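Side-chain contacts in periplasmic sugar-binding protein (Chloroflexus aurantiacus, PDB 4RXU), which binds beta-D-glucopyranose in a cleft between two lobes and probably delivers carbohydrate to an ABC-type transporter: residues I35-P38 with R44-Q47; A81-G86 with A110-I115; N155-Y160 with K178-K183; A351-G356 with S361-L366. All coordinates share one frame; numbering follows the deposited sequence.

Interaction 1: residues I35-P38 with R44-Q47; sequences IVLP and RWIQ. With BGC (beta-D-glucopyranose), chain C.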
# COMPACT_ATOMS: atom_id res chain seq x y z
N ILE A 35 16.37 -11.15 1.52
CA ILE A 35 15.10 -10.45 1.42
C ILE A 35 14.42 -10.45 2.77
O ILE A 35 14.30 -11.51 3.39
CB ILE A 35 14.17 -11.11 0.39
CG1 ILE A 35 14.77 -10.98 -1.02
CG2 ILE A 35 12.78 -10.48 0.40
CD1 ILE A 35 14.11 -11.90 -2.05
N VAL A 36 14.01 -9.27 3.24
CA VAL A 36 13.29 -9.17 4.52
C VAL A 36 11.95 -8.52 4.30
O VAL A 36 11.87 -7.42 3.74
CB VAL A 36 14.11 -8.41 5.60
CG1 VAL A 36 13.35 -8.29 6.93
CG2 VAL A 36 15.44 -9.10 5.84
N LEU A 37 10.90 -9.23 4.69
CA LEU A 37 9.50 -8.74 4.54
C LEU A 37 8.89 -8.59 5.93
O LEU A 37 9.28 -9.28 6.85
CB LEU A 37 8.69 -9.70 3.68
CG LEU A 37 9.16 -9.78 2.21
CD1 LEU A 37 8.37 -10.88 1.52
CD2 LEU A 37 9.03 -8.45 1.45
N PRO A 38 7.90 -7.69 6.08
CA PRO A 38 7.58 -7.25 7.44
C PRO A 38 6.71 -8.20 8.24
O PRO A 38 6.91 -8.34 9.45
CB PRO A 38 6.86 -5.92 7.21
CG PRO A 38 6.25 -6.08 5.84
CD PRO A 38 7.34 -6.77 5.08
N ARG A 44 -0.74 -8.72 1.64
CA ARG A 44 0.10 -8.18 0.58
C ARG A 44 1.41 -8.95 0.47
O ARG A 44 1.82 -9.31 -0.63
CB ARG A 44 0.39 -6.69 0.82
CG ARG A 44 1.51 -6.10 -0.04
CD ARG A 44 1.32 -6.21 -1.54
NE ARG A 44 2.61 -6.04 -2.18
CZ ARG A 44 3.22 -4.88 -2.43
NH1 ARG A 44 4.46 -4.89 -2.92
NH2 ARG A 44 2.62 -3.71 -2.23
N TRP A 45 2.05 -9.21 1.63
CA TRP A 45 3.41 -9.76 1.59
C TRP A 45 3.47 -11.22 1.17
O TRP A 45 4.53 -11.69 0.76
CB TRP A 45 4.20 -9.50 2.90
CG TRP A 45 3.98 -8.08 3.27
CD1 TRP A 45 3.25 -7.63 4.31
CD2 TRP A 45 4.30 -6.92 2.48
NE1 TRP A 45 3.12 -6.26 4.25
CE2 TRP A 45 3.77 -5.81 3.13
CE3 TRP A 45 5.02 -6.73 1.29
CZ2 TRP A 45 3.90 -4.52 2.63
CZ3 TRP A 45 5.15 -5.45 0.81
CH2 TRP A 45 4.60 -4.37 1.47
N ILE A 46 2.35 -11.91 1.25
CA ILE A 46 2.23 -13.24 0.69
C ILE A 46 2.35 -13.18 -0.84
O ILE A 46 2.97 -14.06 -1.45
CB ILE A 46 0.91 -13.91 1.13
CG1 ILE A 46 0.74 -13.85 2.66
CG2 ILE A 46 0.86 -15.35 0.66
CD1 ILE A 46 1.84 -14.51 3.46
N GLN A 47 1.79 -12.13 -1.46
CA GLN A 47 1.96 -11.95 -2.90
C GLN A 47 3.44 -11.80 -3.23
O GLN A 47 3.99 -12.50 -4.10
CB GLN A 47 1.19 -10.75 -3.42
CG GLN A 47 -0.33 -10.80 -3.28
CD GLN A 47 -0.98 -9.84 -4.26
OE1 GLN A 47 -0.69 -9.88 -5.48
NE2 GLN A 47 -1.84 -8.96 -3.76
C2 BGC C . 1.62 -1.74 0.64
C3 BGC C . 0.19 -2.12 0.28
C4 BGC C . -0.39 -3.00 1.38
C5 BGC C . -0.22 -2.35 2.76
C6 BGC C . -0.62 -3.25 3.90
C1 BGC C . 1.49 -1.00 1.97
O1 BGC C . 2.67 -0.37 2.35
O2 BGC C . 2.16 -0.91 -0.39
O3 BGC C . 0.22 -2.80 -0.96
O4 BGC C . -1.80 -3.13 1.16
O5 BGC C . 1.13 -1.96 2.96
O6 BGC C . -0.02 -4.54 3.81
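Pro38 and Trp45 meet where strand 29-37 gives way to helix 44-59 in the first beta-alpha-beta unit of the periplasmic-binding-protein fold, beside the glucose. Read outward from the CB-CG bond, Trp45 has CG anti to the carbonyl carbon (chi1 -46°), which turns the ring toward the strand; CG meets Pro38 CD at 4.0 Å. Pro38 CG sits over the five-membered ring, 3.6 Å from the centroid and only 13° off the normal, a clear CH-pi contact. CD1 lies 3.7 Å and NE1 3.5 Å from that same Pro38 CG, but the hydrogen bond of NE1 goes to Glu42 OE1. On the six-membered ring, CE3 touches Leu37 CD2 at 4.4 Å, while CZ2 comes within 3.8 Å of BGC O5. CZ3 lies over the centre of the Arg44 guanidinium, and Arg44 CG packs on the indole face opposite the proline. Replacing Trp45 with alanine would probably leave the Pro38 ring without its aromatic partner and the Arg44 guanidinium freer to tilt away from the sugar. That guanidinium, salt-bridged to Asp48 and Asp118, gives glucose an in-plane hydrogen bond, Arg44 NH2 to BGC O3, of 2.9 Å at 152°.

Interaction 2: residues A81-G86 with A110-I115; sequences ALIAKG and AGVKVI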
# COMPACT_ATOMS: atom_id res chain seq x y z
N ALA A 81 21.43 -11.37 10.86
CA ALA A 81 21.65 -12.78 10.49
C ALA A 81 22.10 -12.87 9.05
O ALA A 81 22.99 -13.63 8.72
CB ALA A 81 20.38 -13.58 10.67
N LEU A 82 21.50 -12.05 8.19
CA LEU A 82 21.84 -12.08 6.77
C LEU A 82 23.25 -11.54 6.54
O LEU A 82 24.01 -12.07 5.73
CB LEU A 82 20.81 -11.28 5.98
CG LEU A 82 19.45 -11.98 5.88
CD1 LEU A 82 18.41 -11.02 5.31
CD2 LEU A 82 19.50 -13.28 5.08
N ILE A 83 23.59 -10.47 7.26
CA ILE A 83 24.96 -9.92 7.21
C ILE A 83 25.95 -11.02 7.55
O ILE A 83 26.97 -11.17 6.87
CB ILE A 83 25.14 -8.75 8.18
CG1 ILE A 83 24.37 -7.53 7.65
CG2 ILE A 83 26.62 -8.42 8.36
CD1 ILE A 83 24.20 -6.45 8.69
N ALA A 84 25.63 -11.80 8.58
CA ALA A 84 26.54 -12.83 9.06
C ALA A 84 26.68 -13.98 8.08
O ALA A 84 27.71 -14.66 8.03
CB ALA A 84 26.11 -13.32 10.43
N LYS A 85 25.64 -14.20 7.30
CA LYS A 85 25.69 -15.15 6.20
C LYS A 85 26.40 -14.66 4.95
O LYS A 85 26.58 -15.43 4.00
CB LYS A 85 24.29 -15.55 5.82
CG LYS A 85 23.63 -16.38 6.87
CD LYS A 85 22.39 -17.01 6.29
CE LYS A 85 21.71 -17.90 7.30
NZ LYS A 85 20.82 -17.07 8.14
N GLY A 86 26.75 -13.39 4.90
CA GLY A 86 27.61 -12.86 3.85
C GLY A 86 26.90 -12.18 2.71
O GLY A 86 27.45 -12.02 1.62
N ALA A 110 28.47 -2.78 7.18
CA ALA A 110 29.10 -4.03 6.82
C ALA A 110 29.33 -4.14 5.31
O ALA A 110 29.70 -5.21 4.83
CB ALA A 110 28.26 -5.20 7.33
N GLY A 111 29.15 -3.04 4.58
CA GLY A 111 29.39 -3.03 3.15
C GLY A 111 28.28 -3.66 2.35
O GLY A 111 28.50 -4.10 1.22
N VAL A 112 27.07 -3.65 2.92
CA VAL A 112 25.92 -4.22 2.26
C VAL A 112 25.07 -3.10 1.68
O VAL A 112 24.75 -2.13 2.38
CB VAL A 112 25.06 -5.04 3.24
CG1 VAL A 112 23.83 -5.61 2.53
CG2 VAL A 112 25.91 -6.14 3.88
N LYS A 113 24.70 -3.26 0.41
CA LYS A 113 23.83 -2.32 -0.28
C LYS A 113 22.41 -2.53 0.22
O LYS A 113 21.97 -3.65 0.47
CB LYS A 113 23.89 -2.48 -1.80
CG LYS A 113 25.26 -2.31 -2.38
CD LYS A 113 25.68 -0.87 -2.39
CE LYS A 113 27.02 -0.75 -3.08
NZ LYS A 113 27.63 0.50 -2.61
N VAL A 114 21.69 -1.44 0.33
CA VAL A 114 20.35 -1.42 0.91
C VAL A 114 19.32 -0.96 -0.12
O VAL A 114 19.31 0.21 -0.56
CB VAL A 114 20.27 -0.51 2.15
CG1 VAL A 114 18.85 -0.48 2.71
CG2 VAL A 114 21.21 -1.01 3.22
N ILE A 115 18.47 -1.90 -0.53
CA ILE A 115 17.35 -1.63 -1.42
C ILE A 115 16.09 -1.68 -0.55
O ILE A 115 15.63 -2.74 -0.13
CB ILE A 115 17.24 -2.67 -2.53
CG1 ILE A 115 18.55 -2.74 -3.35
CG2 ILE A 115 16.04 -2.37 -3.41
CD1 ILE A 115 18.54 -3.77 -4.46
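Ile83 reaches from the last turn of helix 72-84 to Ala110 and Val112, joining two consecutive helix-to-strand connections of the alternating beta-alpha fold in the N-terminal lobe. The contact between the segments is wholly apolar and is divided between the two branches of one isoleucine. CG2, anti to the backbone N, meets Ala110 CB at 3.8 Å on the outer side, where the alanine is exposed. CG1, beside the backbone N (chi1 -71°), approaches Val112 CG2 more loosely at 4.3 Å. Val112 is buried; it also packs on Leu90 of the neighbouring parallel strand and on Ala107 of helix 101-109, so Ile83 rests against the margin of a hydrophobic layer that continues inward, toward the sheet.

Backbone hydrogen bonds end both helices, and both segments hold a Schellman motif. Gly111 has positive phi, and the bond from Val112 N to Ala107 O closes helix 101-109, after which the chain enters strand 113-117. Gly86, with phi 99°, plays the matching part for helix 72-84: a side chain there would be jammed against the preceding carbonyl, and its N donates weakly to Leu82 O at 3.2 Å and more firmly to Ile83 O at 3.0 Å.

Interaction 3: residues N155-Y160 with K178-K183; sequences NPLYLY and KVLQPK
Leu180 projects from helix 167-185 into the angle between Leu159 and Leu157, two leucines that point to the same side of strand 155-159. One methyl does much of the work: Leu180 CD1 lies 3.8 Å from Leu159 CD2 and 4.2 Å from Leu157 CD2. The other methyl, Leu180 CD2, adds a looser approach of 4.3 Å to the same Leu157 CD2, which therefore faces the fork of the incoming leucine. The chains of Leu159 and Leu180 slide past one another in opposite directions, meeting alongside at their ends.

The two strand leucines reach this common target differently. Leu157 extends with CG anti to the backbone N (chi1 179°) and places its CD2 before Leu180. Leu159 has CG beside the backbone N (chi1 -58°), which brings its CD2 to the same methyl, Leu180 CD1, that Leu157 CD2 approaches. The CA atoms of Leu157 and Leu180 are 9.4 Å apart, and between these two segments the gap is bridged by the leucine side chains. Phe189 of strand 189-191 and Ala143 of helix 135-148 also touch Leu180 and help to bury it.

On the strand's other side the tyrosines carry polar groups: Tyr158 OH bonds to Asp242 O, and its ring meets Phe263 edge-to-face. The helix is kinked near the contact, where Pro182 has no N-H to offer the preceding turn. A helix lying against its preceding strand through aliphatic side chains fits a beta-alpha-beta unit, here strand 155-159, helix 167-185 and strand 189-191 in the four-stranded parallel sheet of the second lobe.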
# COMPACT_ATOMS: atom_id res chain seq x y z
N ASN A 155 -22.57 14.89 -0.49
CA ASN A 155 -22.34 13.44 -0.50
C ASN A 155 -21.48 13.01 0.69
O ASN A 155 -20.38 13.52 0.87
CB ASN A 155 -21.59 13.07 -1.77
CG ASN A 155 -22.40 13.32 -3.01
OD1 ASN A 155 -23.33 12.58 -3.30
ND2 ASN A 155 -22.08 14.39 -3.72
N PRO A 156 -21.97 12.06 1.51
CA PRO A 156 -21.15 11.61 2.62
C PRO A 156 -19.85 10.94 2.17
O PRO A 156 -19.88 10.07 1.30
CB PRO A 156 -22.04 10.58 3.33
CG PRO A 156 -23.43 11.04 3.01
CD PRO A 156 -23.34 11.49 1.57
N LEU A 157 -18.78 11.28 2.87
CA LEU A 157 -17.44 10.79 2.60
C LEU A 157 -16.86 10.24 3.89
O LEU A 157 -16.80 10.95 4.92
CB LEU A 157 -16.56 11.91 2.03
CG LEU A 157 -15.10 11.52 1.73
CD1 LEU A 157 -15.02 10.46 0.65
CD2 LEU A 157 -14.33 12.76 1.30
N TYR A 158 -16.48 8.98 3.85
CA TYR A 158 -15.85 8.30 4.96
C TYR A 158 -14.40 8.01 4.58
O TYR A 158 -14.13 7.37 3.55
CB TYR A 158 -16.61 7.02 5.28
CG TYR A 158 -17.99 7.28 5.85
CD1 TYR A 158 -19.07 7.63 5.04
CD2 TYR A 158 -18.21 7.20 7.22
CE1 TYR A 158 -20.34 7.87 5.57
CE2 TYR A 158 -19.47 7.46 7.76
CZ TYR A 158 -20.53 7.80 6.94
OH TYR A 158 -21.79 8.05 7.50
N LEU A 159 -13.47 8.51 5.39
CA LEU A 159 -12.02 8.38 5.10
C LEU A 159 -11.41 7.29 5.94
O LEU A 159 -11.75 7.17 7.13
CB LEU A 159 -11.30 9.70 5.42
CG LEU A 159 -11.78 10.96 4.68
CD1 LEU A 159 -11.13 12.20 5.26
CD2 LEU A 159 -11.57 10.87 3.17
N TYR A 160 -10.51 6.51 5.35
CA TYR A 160 -9.76 5.48 6.08
C TYR A 160 -8.33 5.48 5.60
O TYR A 160 -8.02 5.94 4.50
CB TYR A 160 -10.40 4.08 5.93
CG TYR A 160 -11.81 4.08 6.49
CD1 TYR A 160 -12.03 3.97 7.87
CD2 TYR A 160 -12.92 4.28 5.66
CE1 TYR A 160 -13.31 3.99 8.41
CE2 TYR A 160 -14.21 4.33 6.20
CZ TYR A 160 -14.40 4.18 7.57
OH TYR A 160 -15.68 4.22 8.10
N LYS A 178 -5.24 15.17 -2.01
CA LYS A 178 -5.04 16.22 -3.01
C LYS A 178 -6.06 16.18 -4.14
O LYS A 178 -6.15 17.14 -4.90
CB LYS A 178 -3.59 16.26 -3.48
CG LYS A 178 -2.69 16.56 -2.28
CD LYS A 178 -1.39 17.15 -2.68
CE LYS A 178 -0.65 17.81 -1.55
NZ LYS A 178 0.74 17.98 -2.05
N VAL A 179 -6.84 15.10 -4.20
CA VAL A 179 -8.02 15.03 -5.07
C VAL A 179 -9.30 15.33 -4.30
O VAL A 179 -10.19 16.05 -4.79
CB VAL A 179 -8.09 13.64 -5.75
CG1 VAL A 179 -9.43 13.41 -6.44
CG2 VAL A 179 -6.94 13.46 -6.73
N LEU A 180 -9.42 14.78 -3.10
CA LEU A 180 -10.65 14.98 -2.34
C LEU A 180 -10.83 16.39 -1.76
O LEU A 180 -11.95 16.89 -1.69
CB LEU A 180 -10.80 13.95 -1.22
CG LEU A 180 -10.86 12.48 -1.64
CD1 LEU A 180 -10.66 11.58 -0.43
CD2 LEU A 180 -12.16 12.16 -2.33
N GLN A 181 -9.74 17.01 -1.32
CA GLN A 181 -9.85 18.25 -0.59
C GLN A 181 -10.60 19.34 -1.39
O GLN A 181 -11.50 20.00 -0.84
CB GLN A 181 -8.49 18.72 -0.06
CG GLN A 181 -8.53 20.01 0.74
CD GLN A 181 -8.61 21.27 -0.13
OE1 GLN A 181 -8.01 21.34 -1.21
NE2 GLN A 181 -9.33 22.29 0.37
N PRO A 182 -10.27 19.52 -2.67
CA PRO A 182 -11.04 20.52 -3.41
C PRO A 182 -12.53 20.19 -3.48
O PRO A 182 -13.35 21.08 -3.52
CB PRO A 182 -10.45 20.46 -4.81
CG PRO A 182 -9.06 19.99 -4.62
CD PRO A 182 -9.10 19.06 -3.44
N LYS A 183 -12.85 18.91 -3.55
CA LYS A 183 -14.24 18.46 -3.62
C LYS A 183 -14.96 18.42 -2.28
O LYS A 183 -16.17 18.22 -2.21
CB LYS A 183 -14.29 17.10 -4.32
CG LYS A 183 -13.69 17.15 -5.72
CD LYS A 183 -14.32 18.19 -6.62
CE LYS A 183 -15.77 17.87 -6.86
NZ LYS A 183 -16.36 18.97 -7.67

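Interaction 4: residues A351-G356 with S361-L366; sequences ALIDSG and SDFTNL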
# COMPACT_ATOMS: atom_id res chain seq x y z
N ALA A 351 -6.93 -6.35 -17.20
CA ALA A 351 -5.83 -5.95 -16.32
C ALA A 351 -5.19 -7.13 -15.58
O ALA A 351 -3.98 -7.13 -15.38
CB ALA A 351 -6.29 -4.91 -15.32
N LEU A 352 -6.00 -8.10 -15.16
CA LEU A 352 -5.54 -9.15 -14.27
C LEU A 352 -5.41 -10.50 -14.93
O LEU A 352 -4.62 -11.32 -14.46
CB LEU A 352 -6.47 -9.26 -13.06
CG LEU A 352 -6.62 -8.00 -12.21
CD1 LEU A 352 -7.50 -8.31 -11.01
CD2 LEU A 352 -5.24 -7.47 -11.75
N ILE A 353 -6.22 -10.75 -15.96
CA ILE A 353 -6.26 -12.08 -16.58
C ILE A 353 -5.46 -12.09 -17.88
O ILE A 353 -4.57 -12.92 -18.07
CB ILE A 353 -7.70 -12.53 -16.83
CG1 ILE A 353 -8.54 -12.50 -15.54
CG2 ILE A 353 -7.72 -13.90 -17.48
CD1 ILE A 353 -7.90 -13.03 -14.30
N ASP A 354 -5.73 -11.14 -18.76
CA ASP A 354 -5.02 -11.07 -20.05
C ASP A 354 -3.54 -10.75 -19.85
O ASP A 354 -2.67 -11.13 -20.65
CB ASP A 354 -5.70 -10.06 -20.97
CG ASP A 354 -7.11 -10.47 -21.36
OD1 ASP A 354 -7.44 -11.67 -21.21
OD2 ASP A 354 -7.87 -9.59 -21.83
N SER A 355 -3.25 -10.08 -18.75
CA SER A 355 -1.89 -9.78 -18.32
C SER A 355 -1.14 -10.99 -17.74
O SER A 355 0.06 -10.91 -17.47
CB SER A 355 -1.93 -8.71 -17.25
OG SER A 355 -2.56 -9.22 -16.07
N GLY A 356 -1.85 -12.07 -17.49
CA GLY A 356 -1.26 -13.24 -16.85
C GLY A 356 -1.10 -13.21 -15.34
O GLY A 356 -0.58 -14.15 -14.77
N SER A 361 -9.61 -19.03 -13.80
CA SER A 361 -10.22 -20.07 -12.99
C SER A 361 -10.18 -19.77 -11.49
O SER A 361 -10.83 -20.46 -10.69
CB SER A 361 -9.54 -21.41 -13.24
OG SER A 361 -8.19 -21.34 -12.85
N ASP A 362 -9.44 -18.73 -11.09
CA ASP A 362 -9.42 -18.30 -9.69
C ASP A 362 -10.74 -17.68 -9.24
O ASP A 362 -10.94 -17.50 -8.04
CB ASP A 362 -8.38 -17.21 -9.46
CG ASP A 362 -6.95 -17.66 -9.67
OD1 ASP A 362 -6.67 -18.87 -9.91
OD2 ASP A 362 -6.07 -16.76 -9.60
N PHE A 363 -11.56 -17.28 -10.20
CA PHE A 363 -12.76 -16.49 -9.93
C PHE A 363 -14.01 -17.10 -10.49
O PHE A 363 -13.97 -17.87 -11.44
CB PHE A 363 -12.59 -15.09 -10.51
CG PHE A 363 -11.31 -14.42 -10.04
CD1 PHE A 363 -11.17 -14.09 -8.72
CD2 PHE A 363 -10.23 -14.27 -10.88
CE1 PHE A 363 -9.99 -13.54 -8.24
CE2 PHE A 363 -9.04 -13.73 -10.42
CZ PHE A 363 -8.92 -13.36 -9.10
N THR A 364 -15.12 -16.70 -9.89
CA THR A 364 -16.42 -17.07 -10.40
C THR A 364 -17.01 -15.87 -11.14
O THR A 364 -16.99 -14.70 -10.68
CB THR A 364 -17.37 -17.60 -9.31
OG1 THR A 364 -17.62 -16.58 -8.36
CG2 THR A 364 -16.71 -18.77 -8.59
N ASN A 365 -17.53 -16.16 -12.32
CA ASN A 365 -18.29 -15.17 -13.08
C ASN A 365 -17.55 -13.91 -13.50
O ASN A 365 -18.08 -12.81 -13.55
CB ASN A 365 -19.59 -14.80 -12.40
CG ASN A 365 -20.52 -14.14 -13.35
OD1 ASN A 365 -20.61 -14.54 -14.52
ND2 ASN A 365 -21.19 -13.12 -12.90
N LEU A 366 -16.30 -14.11 -13.86
CA LEU A 366 -15.47 -13.04 -14.35
C LEU A 366 -16.06 -12.53 -15.68
O LEU A 366 -16.24 -13.32 -16.61
CB LEU A 366 -14.09 -13.61 -14.56
CG LEU A 366 -13.02 -12.71 -15.09
CD1 LEU A 366 -12.75 -11.59 -14.11
CD2 LEU A 366 -11.81 -13.60 -15.25
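Ile353, near the end of the last helix of the chain, is met by two side chains of the C-terminal tail, Phe363 and Leu366. The isoleucine is bent at its second torsion (chi2 -43°), so that CD1 curls away from a straight course and presents both itself and CG1 to the tail. CD1 comes to the edge of the Phe363 ring, near its plane, at 4.1 Å from CE2; the phenylalanine holds its CG beside the backbone N (chi1 -53°). Leu366 takes the opposite kind of shape: CG stands anti to its backbone N (chi1 179°), and the extended chain runs head-on into the isoleucine, tip to tip. Leu366 CD2 touches Ile353 CG1 at 3.5 Å, tighter than normal carbon-carbon contact, and Ile353 CD1 at 4.1 Å.

Within the tail, Asp362 CB lies over the centre of one face of the Phe363 ring, while Val284, Gln285 and Ile288 of helix 281-288 also pack against that phenylalanine. Asn365, with positive phi, turns the chain so that Leu366 comes back beside the helix.

Ser355 folds its hydroxyl back to the helix: OG donates to Ala351 O at 2.6 Å, from above the carbonyl plane. Gly356 N bonds to Ile353 O at 2.9 Å. Beyond this helix end at the positive-phi Gly356, the C-terminal tail folds back against the end of helix 348-354.

How the interactions relate
Interactions 1 and 2 belong to the same sheet in the N-terminal lobe and touch directly, Val36 CG2 lying 3.6 Å from Leu82 CD1. Interaction 3 sits on the opposite side of the chain's centre, about 31 Å centre to centre from interaction 1, in the sheet of the other lobe. Interactions 1 and 3 are both buried strand-to-helix contacts of a beta-alpha-beta unit, yet only the former borders the glucose and uses an aromatic face and charged groups; the latter is purely aliphatic. Interactions 2 and 4 lie nearer the surface, at helix ends marked by glycines. Gln47, bonded to Tyr357 OH, ties interaction 1 to the loop between the segments of interaction 4.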